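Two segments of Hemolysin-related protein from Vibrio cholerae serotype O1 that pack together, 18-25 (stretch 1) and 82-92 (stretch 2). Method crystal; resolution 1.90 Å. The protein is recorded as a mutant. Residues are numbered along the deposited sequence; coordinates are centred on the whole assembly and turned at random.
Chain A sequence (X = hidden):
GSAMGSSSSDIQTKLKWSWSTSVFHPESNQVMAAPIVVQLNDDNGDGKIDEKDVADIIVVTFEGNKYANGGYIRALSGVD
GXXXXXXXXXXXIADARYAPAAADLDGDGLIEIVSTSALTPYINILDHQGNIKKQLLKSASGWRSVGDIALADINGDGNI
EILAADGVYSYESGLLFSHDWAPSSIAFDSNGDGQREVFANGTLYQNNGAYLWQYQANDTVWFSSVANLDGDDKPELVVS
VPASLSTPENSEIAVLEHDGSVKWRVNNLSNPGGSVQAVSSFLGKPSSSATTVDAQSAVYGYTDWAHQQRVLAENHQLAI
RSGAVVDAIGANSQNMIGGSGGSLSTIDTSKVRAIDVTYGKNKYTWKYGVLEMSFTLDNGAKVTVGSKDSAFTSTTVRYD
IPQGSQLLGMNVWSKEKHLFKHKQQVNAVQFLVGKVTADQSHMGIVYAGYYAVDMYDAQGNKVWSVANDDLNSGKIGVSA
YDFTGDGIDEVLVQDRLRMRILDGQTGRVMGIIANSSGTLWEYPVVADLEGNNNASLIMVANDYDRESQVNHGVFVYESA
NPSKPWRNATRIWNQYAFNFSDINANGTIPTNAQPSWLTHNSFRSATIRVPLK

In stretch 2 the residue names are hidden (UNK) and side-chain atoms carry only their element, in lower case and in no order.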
ATOM      1  N   SER A  18     -17.271  -7.575  23.265  1.00 21.10           N
ATOM      2  CA  SER A  18     -15.976  -7.560  23.926  1.00 19.03           C
ATOM      3  C   SER A  18     -15.678  -8.949  24.462  1.00 20.74           C
ATOM      4  O   SER A  18     -16.589  -9.740  24.731  1.00 21.54           O
ATOM      5  CB  SER A  18     -15.921  -6.527  25.066  1.00 21.23           C
ATOM      6  OG  SER A  18     -16.772  -6.892  26.132  1.00 20.46           O
ATOM      7  N   TRP A  19     -14.389  -9.242  24.584  1.00 18.16           N
ATOM      8  CA  TRP A  19     -13.895 -10.462  25.203  1.00 19.69           C
ATOM      9  C   TRP A  19     -12.934 -10.059  26.309  1.00 20.18           C
ATOM     10  O   TRP A  19     -12.032  -9.247  26.082  1.00 19.47           O
ATOM     11  CB  TRP A  19     -13.192 -11.362  24.177  1.00 19.38           C
ATOM     12  CG  TRP A  19     -12.614 -12.612  24.757  1.00 18.92           C
ATOM     13  CD1 TRP A  19     -13.180 -13.855  24.761  1.00 20.98           C
ATOM     14  CD2 TRP A  19     -11.357 -12.744  25.434  1.00 21.40           C
ATOM     15  NE1 TRP A  19     -12.357 -14.747  25.400  1.00 21.60           N
ATOM     16  CE2 TRP A  19     -11.230 -14.090  25.818  1.00 21.48           C
ATOM     17  CE3 TRP A  19     -10.326 -11.852  25.747  1.00 22.06           C
ATOM     18  CZ2 TRP A  19     -10.117 -14.569  26.506  1.00 23.56           C
ATOM     19  CZ3 TRP A  19      -9.226 -12.325  26.436  1.00 21.96           C
ATOM     20  CH2 TRP A  19      -9.129 -13.672  26.806  1.00 24.98           C
ATOM     21  N   SER A  20     -13.125 -10.620  27.500  1.00 18.82           N
ATOM     22  CA  SER A  20     -12.262 -10.281  28.626  1.00 22.71           C
ATOM     23  C   SER A  20     -11.945 -11.460  29.524  1.00 24.60           C
ATOM     24  O   SER A  20     -11.132 -11.305  30.441  1.00 24.15           O
ATOM     25  CB  SER A  20     -12.901  -9.174  29.472  1.00 27.00           C
ATOM     26  OG  SER A  20     -13.021  -7.977  28.721  1.00 33.00           O
ATOM     27  N   THR A  21     -12.534 -12.626  29.294  1.00 25.74           N
ATOM     28  CA  THR A  21     -12.339 -13.750  30.195  1.00 29.66           C
ATOM     29  C   THR A  21     -12.642 -15.044  29.458  1.00 25.98           C
ATOM     30  O   THR A  21     -13.275 -15.048  28.401  1.00 26.46           O
ATOM     31  CB  THR A  21     -13.225 -13.630  31.436  1.00 38.33           C
ATOM     32  OG1 THR A  21     -13.016 -14.772  32.273  1.00 50.02           O
ATOM     33  CG2 THR A  21     -14.694 -13.544  31.040  1.00 36.19           C
ATOM     34  N   SER A  22     -12.197 -16.147  30.054  1.00 25.49           N
ATOM     35  CA  SER A  22     -12.331 -17.461  29.448  1.00 27.92           C
ATOM     36  C   SER A  22     -12.302 -18.506  30.551  1.00 29.82           C
ATOM     37  O   SER A  22     -11.712 -18.286  31.610  1.00 32.15           O
ATOM     38  CB  SER A  22     -11.206 -17.720  28.441  1.00 28.31           C
ATOM     39  OG  SER A  22     -11.251 -19.044  27.931  1.00 28.46           O
ATOM     40  N   VAL A  23     -12.952 -19.641  30.294  1.00 31.43           N
ATOM     41  CA  VAL A  23     -12.786 -20.794  31.171  1.00 35.09           C
ATOM     42  C   VAL A  23     -11.452 -21.486  30.928  1.00 32.14           C
ATOM     43  O   VAL A  23     -10.981 -22.232  31.792  1.00 30.68           O
ATOM     44  CB  VAL A  23     -13.934 -21.799  30.994  1.00 42.32           C
ATOM     45  CG1 VAL A  23     -15.267 -21.125  31.280  1.00 43.74           C
ATOM     46  CG2 VAL A  23     -13.914 -22.400  29.596  1.00 45.83           C
ATOM     47  N   PHE A  24     -10.830 -21.261  29.772  1.00 28.30           N
ATOM     48  CA  PHE A  24      -9.489 -21.765  29.495  1.00 25.79           C
ATOM     49  C   PHE A  24      -8.487 -20.703  29.931  1.00 25.79           C
ATOM     50  O   PHE A  24      -8.403 -19.632  29.319  1.00 24.29           O
ATOM     51  CB  PHE A  24      -9.337 -22.098  28.014  1.00 25.36           C
ATOM     52  CG  PHE A  24      -7.974 -22.594  27.644  1.00 24.26           C
ATOM     53  CD1 PHE A  24      -7.573 -23.867  27.993  1.00 26.64           C
ATOM     54  CD2 PHE A  24      -7.096 -21.787  26.938  1.00 26.28           C
ATOM     55  CE1 PHE A  24      -6.317 -24.329  27.656  1.00 26.79           C
ATOM     56  CE2 PHE A  24      -5.831 -22.245  26.596  1.00 26.55           C
ATOM     57  CZ  PHE A  24      -5.448 -23.517  26.956  1.00 24.25           C
ATOM     58  N   HIS A  25      -7.735 -20.997  30.995  1.00 26.83           N
ATOM     59  CA  HIS A  25      -6.752 -20.083  31.566  1.00 25.33           C
ATOM     60  C   HIS A  25      -7.366 -18.704  31.782  1.00 25.39           C
ATOM     61  O   HIS A  25      -7.006 -17.740  31.091  1.00 22.66           O
ATOM     62  CB  HIS A  25      -5.515 -20.002  30.670  1.00 26.22           C
ATOM     63  CG  HIS A  25      -4.633 -21.207  30.766  1.00 32.31           C
ATOM     64  ND1 HIS A  25      -3.765 -21.411  31.817  1.00 34.70           N
ATOM     65  CD2 HIS A  25      -4.502 -22.283  29.956  1.00 34.65           C
ATOM     66  CE1 HIS A  25      -3.131 -22.559  31.645  1.00 36.54           C
ATOM     67  NE2 HIS A  25      -3.559 -23.107  30.523  1.00 35.64           N
ATOM     68  N   UNK A  82     -17.177 -14.904  21.003  1.00 23.31           N
ATOM     69  CA  UNK A  82     -17.018 -16.197  21.649  1.00 21.24           C
ATOM     70  C   UNK A  82     -15.785 -16.916  21.110  1.00 23.16           C
ATOM     71  O   UNK A  82     -15.361 -16.714  19.970  1.00 23.55           O
ATOM     72  c   UNK A  82     -18.264 -17.062  21.440  1.00 26.42           C
ATOM     73  o   UNK A  82     -18.478 -17.330  20.064  1.00 30.21           O
ATOM     74  N   UNK A  83     -15.194 -17.756  21.951  1.00 23.48           N
ATOM     75  CA  UNK A  83     -13.976 -18.449  21.563  1.00 22.36           C
ATOM     76  C   UNK A  83     -14.313 -19.633  20.665  1.00 24.66           C
ATOM     77  O   UNK A  83     -15.160 -20.467  21.004  1.00 24.72           O
ATOM     78  c   UNK A  83     -11.860 -18.138  24.779  1.00 30.86           C
ATOM     79  c   UNK A  83     -13.210 -18.899  22.800  1.00 23.34           C
ATOM     80  o   UNK A  83     -10.737 -18.688  24.819  1.00 30.00           O
ATOM     81  c   UNK A  83     -12.428 -17.767  23.429  1.00 26.33           C
ATOM     82  o   UNK A  83     -12.543 -17.882  25.790  1.00 31.39           O
ATOM     83  N   UNK A  84     -13.662 -19.686  19.502  1.00 21.80           N
ATOM     84  CA  UNK A  84     -13.948 -20.710  18.503  1.00 22.63           C
ATOM     85  C   UNK A  84     -13.245 -22.029  18.776  1.00 24.75           C
ATOM     86  O   UNK A  84     -13.684 -23.064  18.262  1.00 25.18           O
ATOM     87  c   UNK A  84     -13.640 -18.498  15.317  1.00 22.31           C
ATOM     88  c   UNK A  84     -14.302 -19.016  16.572  1.00 23.39           C
ATOM     89  c   UNK A  84     -13.530 -20.218  17.112  1.00 23.64           C
ATOM     90  c   UNK A  84     -15.745 -19.415  16.293  1.00 24.09           C
ATOM     91  N   UNK A  85     -12.157 -22.019  19.538  1.00 26.54           N
ATOM     92  CA  UNK A  85     -11.315 -23.191  19.703  1.00 25.15           C
ATOM     93  C   UNK A  85     -11.647 -23.936  20.988  1.00 25.64           C
ATOM     94  O   UNK A  85     -12.112 -23.354  21.970  1.00 27.74           O
ATOM     95  c   UNK A  85      -5.885 -20.799  18.276  1.00 19.43           C
ATOM     96  c   UNK A  85     -10.008 -22.378  17.167  1.00 20.93           C
ATOM     97  c   UNK A  85      -6.977 -21.382  18.880  1.00 19.77           C
ATOM     98  c   UNK A  85      -6.932 -20.850  16.105  1.00 20.01           C
ATOM     99  c   UNK A  85      -9.345 -22.319  18.364  1.00 21.36           C
ATOM    100  c   UNK A  85      -5.871 -20.538  16.903  1.00 21.31           C
ATOM    101  c   UNK A  85      -8.036 -21.439  16.711  1.00 20.75           C
ATOM    102  c   UNK A  85      -9.842 -22.790  19.706  1.00 24.30           C
ATOM    103  c   UNK A  85      -8.081 -21.715  18.090  1.00 20.08           C
ATOM    104  n   UNK A  85      -9.226 -21.851  16.168  1.00 22.66           N
ATOM    105  N   UNK A  86     -11.392 -25.240  20.972  1.00 24.93           N
ATOM    106  CA  UNK A  86     -11.582 -26.070  22.152  1.00 26.49           C
ATOM    107  C   UNK A  86     -10.373 -26.075  23.073  1.00 26.11           C
ATOM    108  O   UNK A  86     -10.518 -26.384  24.264  1.00 26.18           O
ATOM    109  o   UNK A  86     -10.733 -28.046  21.079  1.00 28.63           O
ATOM    110  c   UNK A  86     -11.870 -27.511  21.738  1.00 27.60           C
ATOM    111  N   UNK A  87      -9.184 -25.767  22.551  1.00 23.91           N
ATOM    112  CA  UNK A  87      -7.948 -25.870  23.320  1.00 24.52           C
ATOM    113  C   UNK A  87      -7.743 -27.286  23.856  1.00 25.97           C
ATOM    114  O   UNK A  87      -7.080 -27.481  24.876  1.00 25.20           O
ATOM    115  c   UNK A  87      -7.359 -22.672  23.359  1.00 21.84           C
ATOM    116  c   UNK A  87      -9.481 -22.885  24.423  1.00 23.75           C
ATOM    117  c   UNK A  87      -9.798 -21.584  24.071  1.00 23.94           C
ATOM    118  o   UNK A  87      -9.210 -19.541  23.009  1.00 27.65           O
ATOM    119  c   UNK A  87      -8.262 -23.451  24.073  1.00 23.11           C
ATOM    120  c   UNK A  87      -7.924 -24.867  24.475  1.00 24.89           C
ATOM    121  c   UNK A  87      -7.668 -21.371  23.002  1.00 20.97           C
ATOM    122  c   UNK A  87      -8.891 -20.834  23.361  1.00 24.12           C
ATOM    123  N   UNK A  88      -8.295 -28.286  23.164  1.00 27.39           N
ATOM    124  CA  UNK A  88      -8.103 -29.673  23.582  1.00 29.99           C
ATOM    125  C   UNK A  88      -6.637 -30.079  23.550  1.00 25.94           C
ATOM    126  O   UNK A  88      -6.258 -31.043  24.223  1.00 26.89           O
ATOM    127  c   UNK A  88      -8.920 -30.612  22.692  1.00 34.62           C
ATOM    128  o   UNK A  88      -8.414 -30.624  21.370  1.00 38.28           O
ATOM    129  N   UNK A  89      -5.803 -29.365  22.800  1.00 23.45           N
ATOM    130  CA  UNK A  89      -4.370 -29.623  22.792  1.00 25.01           C
ATOM    131  C   UNK A  89      -3.646 -28.948  23.949  1.00 26.30           C
ATOM    132  O   UNK A  89      -2.415 -29.017  24.014  1.00 26.33           O
ATOM    133  c   UNK A  89      -3.753 -29.172  21.462  1.00 25.38           C
ATOM    134  c   UNK A  89      -3.892 -27.670  21.213  1.00 26.94           C
ATOM    135  o   UNK A  89      -4.459 -26.931  22.022  1.00 26.37           O
ATOM    136  n   UNK A  89      -3.359 -27.218  20.083  1.00 26.59           N
ATOM    137  N   UNK A  90      -4.368 -28.310  24.867  1.00 25.59           N
ATOM    138  CA  UNK A  90      -3.733 -27.586  25.945  1.00 25.25           C
ATOM    139  C   UNK A  90      -3.329 -26.168  25.607  1.00 27.25           C
ATOM    140  O   UNK A  90      -2.715 -25.501  26.450  1.00 29.28           O
ATOM    141  N   UNK A  91      -3.651 -25.684  24.415  1.00 27.13           N
ATOM    142  CA  UNK A  91      -3.292 -24.330  24.018  1.00 25.08           C
ATOM    143  C   UNK A  91      -1.922 -24.264  23.374  1.00 22.56           C
ATOM    144  O   UNK A  91      -1.045 -25.090  23.615  1.00 23.51           O
ATOM    145  N   UNK A  92      -1.737 -23.250  22.535  1.00 21.01           N
ATOM    146  CA  UNK A  92      -0.481 -23.022  21.830  1.00 19.16           C
ATOM    147  C   UNK A  92       0.115 -21.713  22.324  1.00 21.09           C
ATOM    148  O   UNK A  92      -0.553 -20.671  22.300  1.00 19.44           O
ATOM    149  c   UNK A  92      -0.687 -22.988  20.307  1.00 20.41           C
ATOM    150  c   UNK A  92      -1.236 -24.331  19.825  1.00 23.98           C
ATOM    151  c   UNK A  92       0.621 -22.650  19.589  1.00 19.17           C
TER
HETATM  152  O   HOH W   1     -14.535 -19.769  27.730  1.00 34.00           O
HETATM  153  O   HOH W   2      -3.121 -25.560  29.204  1.00 33.26           O

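Position 82 has one side-chain carbon and then one oxygen. Its CA-to-CB bond points away from stretch 1, and no atom of it makes a contact there. A lone hydroxymethyl group fits Ser-82.

Position 83 carries three carbons in a row, the third bearing two oxygens. This is an extended carboxylate, long enough to reach stretch 1. One oxygen lies 3.2 Å from Trp-19 NE1 and the same oxygen lies 2.8 Å from Ser-22 OG. The residue is Glu-83, and that oxygen is OE1. Both contacts are hydrogen bonds donated by stretch 1. The indole N-H points almost straight at the acceptor, with an angle of 169°.

Position 84 has four carbons, forked at the second. It is out of reach of stretch 1. The pattern is that of Leu-84.

Position 85 has one carbon followed by fused five- and six-membered rings with a single nitrogen. The indole is buried, but it does not reach stretch 1. This is Trp-85.

Position 86 again shows one carbon and one oxygen. It points away from stretch 1. It is Ser-86.

Position 87 has one carbon and a six-carbon ring bearing an oxygen. The ring lies flat against Phe-24, with the planes at 2° and the centroids 4.2 Å apart. A hydroxylated six-membered ring identifies Tyr-87. Its OH donates a 2.5 Å hydrogen bond to OE2 of Glu-83, the carboxylate oxygen not used by Trp-19 and Ser-22. Its CB also sits over the Phe-24 ring, 3.6 Å from the centroid, in a CH-pi contact.

Position 88 has one carbon and one oxygen, pointing away from stretch 1. It is Ser-88. Its N donates to OG of Ser-86 at 3.2 Å.

Position 89 has two carbons, the second carrying one oxygen and one nitrogen. This short amide is Asn-89. It makes no contact with stretch 1, but its OD1 accepts a 2.8 Å hydrogen bond from the N of position 91.

Position 90 has no side-chain atoms. Its phi/psi of 85/4 would jam a CB against the preceding carbonyl O. It is Gly-90. It closes a type I turn from Tyr-87, with Gly-90 N bonded to Tyr-87 O at 2.8 Å. Its O lies 3.4 Å from Phe-24 CZ, at the ring edge.

Position 91 also lacks a side chain. An ideal CB would fall 2.7 Å from Phe-24 CZ, a clash, and the backbone angles also call for glycine. It is Gly-91.

Position 92 has one carbon carrying two more. It points away from stretch 1. It is Val-92.

The contact has a polar part and an aromatic part. Glu-83 OE1 gathers Trp-19 and Ser-22, while Phe-24 stacks on Tyr-87. The Tyr-87 OH to Glu-83 bond joins the two parts. Ser-22 OG also accepts from Phe-24 N at 2.9 Å. Water 2 donates to Gly-90 O at 2.8 Å and hydrogen-bonds His-25 NE2 at 2.8 Å, bridging the stretches.

Stretch 2 82-92: SELWSYSNGGV
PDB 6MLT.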